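Local coordinates for protein geobacter metallireducens SMUG1 (Geobacter metallireducens, PDB 5H9I) that belongs to the uracil DNA glycosylase superfamily as a SMUG1-type protein and holds xanthine in a pocket of its alpha/beta fold, at residues Val185-Gly190 with Ala234-Asp239. Sequence-based numbering, arbitrary orientation.
Sequences VVIGVG and AELGVD
I187 reaches out from its strand toward L236 and V238 and touches both with the outer part of its side chain. Its CD1 meets CG2 of V238 tip to tip at 4.2 Å, while L236 lies across the outer part of the same chain, with its CD2 4.0 Å from I187 CG1 and 4.1 Å from I187 CD1. The extended shape of the isoleucine accounts for this reach: CG1 stands anti to the carbonyl carbon and chi2 is 177°, which carries CD1 away from the strand backbone. V185, two residues earlier and on the same face of the strand, approaches V238 at a slant, its CG1 4.2 Å from V238 CG2. That one methyl of V238 therefore serves both strand residues; it is the branch beside the backbone N, chi1 being 176°. Strand 185-189 is an inner strand of the four-stranded parallel sheet of this UDG-like alpha/beta fold, and the contact joins one of its faces to the C-terminal tail that follows helix 219-235. V186 points to the other face, where it packs on C197 and L201 of helix 191-201. A Schellman motif ends helix 219-235: G237, with positive phi, donates from its N to A234 O at 3.0 Å, and the turn leaves L236 and V238, to either side of the glycine, both directed at the sheet. No hydrogen bond crosses between 185-190 and 234-239, and the two segments meet through apolar van der Waals contacts alone. L233 of the helix and V55 of the neighbouring strand 55-59 each touch both I187 and V238, extending the apolar layer, whereas the carbonyl O of G237 is hydrogen-bonded by R184, the residue just before the strand.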
loop_
_atom_site.group_PDB
_atom_site.type_symbol
_atom_site.label_atom_id
_atom_site.label_comp_id
_atom_site.label_asym_id
_atom_site.label_seq_id
_atom_site.Cartn_x
_atom_site.Cartn_y
_atom_site.Cartn_z
ATOM N N VAL A 185 2.127 -15.849 -5.799
ATOM C CA VAL A 185 3.136 -15.352 -4.912
ATOM C C VAL A 185 2.701 -13.984 -4.355
ATOM O O VAL A 185 2.162 -13.197 -5.152
ATOM C CB VAL A 185 4.489 -15.183 -5.629
ATOM C CG1 VAL A 185 5.584 -14.856 -4.687
ATOM C CG2 VAL A 185 4.841 -16.407 -6.428
ATOM N N VAL A 186 2.894 -13.809 -3.072
ATOM C CA VAL A 186 2.647 -12.537 -2.391
ATOM C C VAL A 186 3.951 -12.059 -1.889
ATOM O O VAL A 186 4.665 -12.810 -1.167
ATOM C CB VAL A 186 1.616 -12.687 -1.317
ATOM C CG1 VAL A 186 1.413 -11.459 -0.511
ATOM C CG2 VAL A 186 0.266 -13.199 -1.916
ATOM N N ILE A 187 4.336 -10.830 -2.171
ATOM C CA ILE A 187 5.656 -10.331 -1.863
ATOM C C ILE A 187 5.486 -9.131 -0.942
ATOM O O ILE A 187 4.957 -8.089 -1.411
ATOM C CB ILE A 187 6.404 -9.896 -3.149
ATOM C CG1 ILE A 187 6.489 -11.044 -4.152
ATOM C CG2 ILE A 187 7.750 -9.270 -2.812
ATOM C CD1 ILE A 187 7.102 -10.809 -5.460
ATOM N N GLY A 188 6.000 -9.217 0.276
ATOM C CA GLY A 188 6.080 -8.077 1.135
ATOM C C GLY A 188 7.166 -7.115 0.669
ATOM O O GLY A 188 8.302 -7.557 0.415
ATOM N N VAL A 189 6.839 -5.851 0.659
ATOM C CA VAL A 189 7.877 -4.820 0.388
ATOM C C VAL A 189 8.324 -4.354 1.778
ATOM O O VAL A 189 7.651 -3.596 2.474
ATOM C CB VAL A 189 7.327 -3.701 -0.436
ATOM C CG1 VAL A 189 8.423 -2.647 -0.701
ATOM C CG2 VAL A 189 6.700 -4.219 -1.718
ATOM N N GLY A 190 9.479 -4.897 2.149
ATOM C CA GLY A 190 10.021 -4.682 3.538
ATOM C C GLY A 190 9.646 -5.784 4.460
ATOM O O GLY A 190 8.750 -6.610 4.216
ATOM N N ALA A 234 14.083 -12.938 -8.705
ATOM C CA ALA A 234 14.565 -14.093 -9.415
ATOM C C ALA A 234 14.752 -15.269 -8.483
ATOM O O ALA A 234 14.366 -16.394 -8.819
ATOM C CB ALA A 234 15.860 -13.704 -10.106
ATOM N N GLU A 235 15.260 -15.014 -7.288
ATOM C CA GLU A 235 15.406 -16.080 -6.281
ATOM C C GLU A 235 14.101 -16.632 -5.817
ATOM O O GLU A 235 14.019 -17.800 -5.552
ATOM C CB GLU A 235 16.123 -15.606 -5.019
ATOM C CG GLU A 235 17.483 -15.123 -5.184
ATOM C CD GLU A 235 17.951 -14.422 -3.901
ATOM O OE1 GLU A 235 17.240 -14.472 -2.849
ATOM O OE2 GLU A 235 19.015 -13.780 -3.983
ATOM N N LEU A 236 13.010 -15.861 -5.851
ATOM C CA LEU A 236 11.679 -16.261 -5.620
ATOM C C LEU A 236 10.971 -16.961 -6.796
ATOM O O LEU A 236 9.804 -17.348 -6.694
ATOM C CB LEU A 236 10.757 -15.071 -5.214
ATOM C CG LEU A 236 10.544 -14.629 -3.762
ATOM C CD1 LEU A 236 11.883 -14.434 -3.109
ATOM C CD2 LEU A 236 9.806 -13.311 -3.727
ATOM N N GLY A 237 11.573 -16.946 -7.984
ATOM C CA GLY A 237 10.850 -17.491 -9.155
ATOM C C GLY A 237 9.927 -16.574 -9.866
ATOM O O GLY A 237 9.095 -16.990 -10.578
ATOM N N VAL A 238 10.107 -15.273 -9.653
ATOM C CA VAL A 238 9.200 -14.292 -10.201
ATOM C C VAL A 238 9.810 -13.526 -11.361
ATOM O O VAL A 238 10.767 -12.895 -11.202
ATOM C CB VAL A 238 8.730 -13.281 -9.131
ATOM C CG1 VAL A 238 7.863 -12.207 -9.753
ATOM C CG2 VAL A 238 7.992 -13.977 -8.009
ATOM N N ASP A 239 9.165 -13.610 -12.491
ATOM C CA ASP A 239 9.552 -12.943 -13.762
ATOM C C ASP A 239 9.255 -11.464 -13.778
ATOM O O ASP A 239 8.123 -11.137 -13.743
ATOM C CB ASP A 239 8.780 -13.564 -14.910
#